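Local coordinates for cell wall surface anchor family protein (Streptococcus agalactiae serogroup V, PDB 3TW0), which probably serves as the adhesive tip pilin of the bacterial pilus, its von Willebrand factor A-type domain binding magnesium and likely mediating attachment to host surfaces, at residues 351-356 / 362-367; 43-48 / 115-120. The protein carries 2 engineered substitutions. All coordinates share one frame; numbering follows the deposited sequence.

Contact 1 of 2, residues 351-356 / 362-367; sequences NYCNVD and YDELNK. Engineered in segment 351-356: Cys353 (natural residue Thr).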
loop_
_atom_site.group_PDB
_atom_site.type_symbol
_atom_site.label_atom_id
_atom_site.label_comp_id
_atom_site.label_asym_id
_atom_site.label_seq_id
_atom_site.Cartn_x
_atom_site.Cartn_y
_atom_site.Cartn_z
ATOM N N ASN A 351 16.466 -3.545 12.548
ATOM C CA ASN A 351 15.751 -2.274 12.510
ATOM C C ASN A 351 14.264 -2.477 12.250
ATOM O O ASN A 351 13.516 -1.514 12.165
ATOM C CB ASN A 351 16.384 -1.294 11.530
ATOM C CG ASN A 351 17.761 -0.834 11.985
ATOM O OD1 ASN A 351 17.975 -0.488 13.156
ATOM N ND2 ASN A 351 18.698 -0.815 11.060
ATOM N N TYR A 352 13.858 -3.734 12.098
ATOM C CA TYR A 352 12.492 -4.116 12.352
ATOM C C TYR A 352 12.311 -4.496 13.842
ATOM O O TYR A 352 12.994 -5.371 14.332
ATOM C CB TYR A 352 12.017 -5.295 11.474
ATOM C CG TYR A 352 10.689 -5.798 12.015
ATOM C CD1 TYR A 352 9.564 -4.981 11.958
ATOM C CD2 TYR A 352 10.575 -7.038 12.674
ATOM C CE1 TYR A 352 8.336 -5.379 12.486
ATOM C CE2 TYR A 352 9.307 -7.459 13.214
ATOM C CZ TYR A 352 8.207 -6.594 13.120
ATOM O OH TYR A 352 6.960 -6.914 13.619
ATOM N N CYS A 353 11.386 -3.843 14.546
ATOM C CA CYS A 353 11.078 -4.197 15.930
ATOM C C CYS A 353 9.572 -4.332 16.049
ATOM O O CYS A 353 8.828 -3.509 15.492
ATOM C CB CYS A 353 11.565 -3.103 16.904
ATOM S SG CYS A 353 13.310 -2.614 16.765
ATOM N N ASN A 354 9.109 -5.357 16.771
ATOM C CA ASN A 354 7.735 -5.322 17.246
ATOM C C ASN A 354 7.641 -4.151 18.202
ATOM O O ASN A 354 8.632 -3.794 18.867
ATOM C CB ASN A 354 7.308 -6.608 17.953
ATOM C CG ASN A 354 5.788 -6.756 18.017
ATOM O OD1 ASN A 354 5.084 -6.072 18.814
ATOM N ND2 ASN A 354 5.260 -7.625 17.146
ATOM N N VAL A 355 6.481 -3.514 18.220
ATOM C CA VAL A 355 6.233 -2.411 19.132
ATOM C C VAL A 355 6.378 -2.889 20.586
ATOM O O VAL A 355 6.861 -2.144 21.451
ATOM C CB VAL A 355 4.853 -1.750 18.861
ATOM C CG1 VAL A 355 3.701 -2.692 19.260
ATOM C CG2 VAL A 355 4.754 -0.382 19.585
ATOM N N ASP A 356 6.023 -4.150 20.838
ATOM C CA ASP A 356 6.170 -4.730 22.175
ATOM C C ASP A 356 7.632 -4.926 22.547
ATOM O O ASP A 356 7.981 -5.038 23.738
ATOM C CB ASP A 356 5.407 -6.054 22.310
ATOM C CG ASP A 356 3.886 -5.854 22.363
ATOM O OD1 ASP A 356 3.169 -6.854 22.099
ATOM O OD2 ASP A 356 3.417 -4.720 22.640
ATOM N N TYR A 362 14.399 1.010 21.715
ATOM C CA TYR A 362 15.394 1.772 22.482
ATOM C C TYR A 362 16.779 1.637 21.858
ATOM O O TYR A 362 17.461 2.633 21.613
ATOM C CB TYR A 362 15.488 1.284 23.944
ATOM C CG TYR A 362 16.284 2.237 24.792
ATOM C CD1 TYR A 362 15.655 3.309 25.426
ATOM C CD2 TYR A 362 17.677 2.119 24.909
ATOM C CE1 TYR A 362 16.367 4.210 26.169
ATOM C CE2 TYR A 362 18.410 3.027 25.660
ATOM C CZ TYR A 362 17.746 4.066 26.283
ATOM O OH TYR A 362 18.438 4.997 27.002
ATOM N N ASP A 363 17.199 0.396 21.609
ATOM C CA ASP A 363 18.555 0.157 21.115
ATOM C C ASP A 363 18.850 0.860 19.801
ATOM O O ASP A 363 19.908 1.481 19.669
ATOM C CB ASP A 363 18.870 -1.331 21.022
ATOM C CG ASP A 363 19.197 -1.950 22.392
ATOM O OD1 ASP A 363 19.447 -1.209 23.376
ATOM O OD2 ASP A 363 19.198 -3.195 22.477
ATOM N N GLU A 364 17.912 0.817 18.857
ATOM C CA GLU A 364 18.139 1.453 17.560
ATOM C C GLU A 364 18.191 3.000 17.659
ATOM O O GLU A 364 19.070 3.632 17.059
ATOM C CB GLU A 364 17.127 0.947 16.512
ATOM C CG GLU A 364 15.635 1.265 16.810
ATOM C CD GLU A 364 14.657 0.676 15.769
ATOM O OE1 GLU A 364 15.109 -0.071 14.859
ATOM O OE2 GLU A 364 13.431 0.945 15.876
ATOM N N LEU A 365 17.282 3.591 18.448
ATOM C CA LEU A 365 17.162 5.045 18.573
ATOM C C LEU A 365 18.291 5.671 19.382
ATOM O O LEU A 365 18.655 6.838 19.166
ATOM C CB LEU A 365 15.838 5.425 19.236
ATOM C CG LEU A 365 14.558 5.239 18.417
ATOM C CD1 LEU A 365 13.347 5.395 19.289
ATOM C CD2 LEU A 365 14.510 6.226 17.243
ATOM N N ASN A 366 18.840 4.886 20.306
ATOM C CA ASN A 366 19.882 5.344 21.232
ATOM C C ASN A 366 21.057 6.091 20.592
ATOM O O ASN A 366 21.482 7.117 21.119
ATOM C CB ASN A 366 20.371 4.176 22.102
ATOM C CG ASN A 366 21.346 4.619 23.197
ATOM O OD1 ASN A 366 21.080 5.555 23.970
ATOM N ND2 ASN A 366 22.478 3.929 23.266
ATOM N N LYS A 367 21.565 5.570 19.472
ATOM C CA LYS A 367 22.549 6.248 18.600
ATOM C C LYS A 367 22.360 7.779 18.463
ATOM O O LYS A 367 23.333 8.543 18.542
ATOM C CB LYS A 367 22.523 5.600 17.207
ATOM C CG LYS A 367 23.018 6.487 16.057
ATOM C CD LYS A 367 22.316 6.159 14.728
ATOM C CE LYS A 367 23.030 5.068 13.930
ATOM N NZ LYS A 367 22.142 4.460 12.905
HETATM O O HOH W 1 12.243 -0.472 14.302
#
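Glu364 reaches from the C-terminal helix across to the edge strand 352-354, and its side chain carries nearly the whole contact with Asn351 and Cys353. Its CB points at the strand and lies beside the Asn351 amide. CG stands between the backbone N and the carbonyl carbon (chi1 63°), and from there the chain runs straight out (chi2 -177°), which delivers the carboxylate to the strand. CD passes 3.7 Å from Cys353 SG, with both carboxylate oxygens about as near to the sulfur. At the tip, OE1 sits over the backbone of Asn351, 3.3 Å from its CA. A water lies between Asn351 O, 2.7 Å away, and OE2, but its approach to OE2 is too short for an ordinary hydrogen bond and its proton arrangement stays open. The amide plane of Asn351 is turned 31° from that of the carboxylate. Cys353, an engineered residue that replaces a threonine, points its CB toward the helix and is disulfide-bonded to Cys360 in the first turn of helix 358-366, tying strand and helix covalently. Further along, Asp356 N donates to Asn354 OD1 at 2.9 Å, closing an Asx turn where the strand ends. Glu364 also touches Phe321 of the neighbouring strand. A final strand passing through a short turn into the C-terminal helix, packed against the parallel sheet, is the usual ending of a Rossmann-like vWFA domain.

Contact 2 of 2, residues 43-48 / 115-120; sequences KLIDKI and NEVNIL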
loop_
_atom_site.group_PDB
_atom_site.type_symbol
_atom_site.label_atom_id
_atom_site.label_comp_id
_atom_site.label_asym_id
_atom_site.label_seq_id
_atom_site.Cartn_x
_atom_site.Cartn_y
_atom_site.Cartn_z
ATOM N N LYS A 43 5.127 9.274 20.806
ATOM C CA LYS A 43 6.339 9.060 21.618
ATOM C C LYS A 43 7.581 9.343 20.796
ATOM O O LYS A 43 8.555 9.908 21.292
ATOM C CB LYS A 43 6.404 7.630 22.173
ATOM C CG LYS A 43 6.018 7.471 23.650
ATOM C CD LYS A 43 4.657 6.760 23.852
ATOM C CE LYS A 43 4.715 5.248 23.538
ATOM N NZ LYS A 43 5.966 4.603 24.018
ATOM N N LEU A 44 7.545 8.972 19.525
ATOM C CA LEU A 44 8.708 9.207 18.675
ATOM C C LEU A 44 8.917 10.709 18.429
ATOM O O LEU A 44 10.018 11.238 18.616
ATOM C CB LEU A 44 8.629 8.390 17.392
ATOM C CG LEU A 44 9.856 8.631 16.530
ATOM C CD1 LEU A 44 11.092 7.863 17.001
ATOM C CD2 LEU A 44 9.514 8.265 15.170
ATOM N N ILE A 45 7.844 11.398 18.061
ATOM C CA ILE A 45 7.896 12.833 17.869
ATOM C C ILE A 45 8.475 13.523 19.112
ATOM O O ILE A 45 9.420 14.302 18.983
ATOM C CB ILE A 45 6.497 13.436 17.503
ATOM C CG1 ILE A 45 5.926 12.830 16.193
ATOM C CG2 ILE A 45 6.581 14.955 17.406
ATOM C CD1 ILE A 45 6.693 13.163 14.892
ATOM N N ASP A 46 7.934 13.232 20.295
ATOM C CA ASP A 46 8.413 13.887 21.529
ATOM C C ASP A 46 9.894 13.595 21.730
ATOM O O ASP A 46 10.661 14.491 22.101
ATOM C CB ASP A 46 7.634 13.445 22.772
ATOM C CG ASP A 46 6.200 13.935 22.775
ATOM O OD1 ASP A 46 5.886 14.925 22.064
ATOM O OD2 ASP A 46 5.374 13.318 23.487
ATOM N N LYS A 47 10.292 12.352 21.472
ATOM C CA LYS A 47 11.688 11.971 21.662
ATOM C C LYS A 47 12.601 12.746 20.713
ATOM O O LYS A 47 13.543 13.394 21.169
ATOM C CB LYS A 47 11.909 10.454 21.566
ATOM C CG LYS A 47 13.336 10.056 22.029
ATOM C CD LYS A 47 13.719 8.606 21.720
ATOM C CE LYS A 47 13.598 7.729 22.966
ATOM N NZ LYS A 47 14.635 6.650 23.003
ATOM N N ILE A 48 12.306 12.707 19.411
ATOM C CA ILE A 48 13.114 13.421 18.410
ATOM C C ILE A 48 13.222 14.926 18.664
ATOM O O ILE A 48 14.318 15.496 18.604
ATOM C CB ILE A 48 12.596 13.183 16.965
ATOM C CG1 ILE A 48 12.538 11.691 16.678
ATOM C CG2 ILE A 48 13.491 13.889 15.912
ATOM C CD1 ILE A 48 11.549 11.350 15.609
ATOM N N ASN A 115 5.243 25.148 17.430
ATOM C CA ASN A 115 3.817 25.239 17.109
ATOM C C ASN A 115 3.425 24.319 15.950
ATOM O O ASN A 115 2.353 23.713 15.963
ATOM C CB ASN A 115 3.389 26.683 16.814
ATOM C CG ASN A 115 3.669 27.640 17.973
ATOM O OD1 ASN A 115 4.505 28.529 17.856
ATOM N ND2 ASN A 115 2.968 27.461 19.087
ATOM N N GLU A 116 4.290 24.237 14.950
ATOM C CA GLU A 116 4.137 23.282 13.842
ATOM C C GLU A 116 4.202 21.837 14.318
ATOM O O GLU A 116 3.433 20.999 13.862
ATOM C CB GLU A 116 5.153 23.561 12.742
ATOM C CG GLU A 116 4.874 24.917 12.079
ATOM C CD GLU A 116 5.649 25.186 10.779
ATOM O OE1 GLU A 116 6.766 24.694 10.599
ATOM O OE2 GLU A 116 5.112 25.911 9.919
ATOM N N VAL A 117 5.091 21.551 15.260
ATOM C CA VAL A 117 5.159 20.211 15.849
ATOM C C VAL A 117 3.794 19.855 16.447
ATOM O O VAL A 117 3.279 18.760 16.203
ATOM C CB VAL A 117 6.299 20.108 16.885
ATOM C CG1 VAL A 117 6.327 18.729 17.572
ATOM C CG2 VAL A 117 7.617 20.369 16.198
ATOM N N ASN A 118 3.208 20.801 17.195
ATOM C CA ASN A 118 1.869 20.676 17.765
ATOM C C ASN A 118 0.784 20.402 16.718
ATOM O O ASN A 118 -0.152 19.654 16.976
ATOM C CB ASN A 118 1.463 21.969 18.482
ATOM C CG ASN A 118 2.150 22.168 19.825
ATOM O OD1 ASN A 118 2.694 21.236 20.424
ATOM N ND2 ASN A 118 2.115 23.405 20.309
ATOM N N ILE A 119 0.875 21.055 15.564
ATOM C CA ILE A 119 -0.066 20.782 14.471
ATOM C C ILE A 119 0.093 19.329 14.014
ATOM O O ILE A 119 -0.902 18.601 13.894
ATOM C CB ILE A 119 0.154 21.692 13.266
ATOM C CG1 ILE A 119 -0.144 23.137 13.639
ATOM C CG2 ILE A 119 -0.754 21.288 12.136
ATOM C CD1 ILE A 119 0.506 24.124 12.708
ATOM N N LEU A 120 1.338 18.923 13.769
ATOM C CA LEU A 120 1.642 17.518 13.397
ATOM C C LEU A 120 0.988 16.529 14.369
ATOM O O LEU A 120 0.192 15.671 13.965
ATOM C CB LEU A 120 3.160 17.321 13.296
ATOM C CG LEU A 120 3.740 16.017 12.772
ATOM C CD1 LEU A 120 5.148 16.265 12.244
ATOM C CD2 LEU A 120 3.712 14.975 13.863
#
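Val117 and Leu120, three residues apart on helix 114-122, both press on a single side chain, Ile45 of helix 33-48. Asn115 and Glu116, which begin the segment, make no contact with residues 43-48. Val117 is the first to touch. Its CG1 lies opposite the backbone N across the CA-CB bond (chi1 177°) and meets Ile45 CG2 at 3.8 Å; the two side chains pass alongside one another, running opposite ways. The CA atoms of this pair, 8.1 Å apart, are the nearest between the segments. Helix 33-48 is one of the helices flanking the parallel sheet of the vWFA domain, a Rossmann-like alpha/beta fold, and Ile45 also rests on Val15 and Val56 of strands 11-18 and 55-61. Asn118 and Ile119 follow on other sides of the short helix. Leu120 then turns back to the interface and meets Ile45 tip to tip, its CD2 3.6 Å from Ile45 CD1 and 3.9 Å from Ile45 CG1. The same leucine reaches down to Val56 and Leu58 of strand 55-61, making the seam between the helices continuous with the sheet's hydrophobic core. Just past it, Lys121 forms a salt bridge with Asp46 of the facing helix.

Contact 1 and contact 2 lie about 19 Å apart between centres, on the same side of the chain's centre, and helix 33-48 connects them. One flank of that helix receives helix 114-122 in contact 2, while another meets the C-terminal helix: Leu365 CD2 packs on Leu44 CD1 at 3.8 Å, and Leu365 CD1 approaches Lys47 CD at 4.0 Å. Residues 351-356 belong to one border strand of the parallel sheet, whereas contact 2 lies over the other border strand, 55-61. The residues of contact 2 all precede those of contact 1 in the sequence. Neither takes part in the magnesium site at Ser20, Ser22 and Thr143.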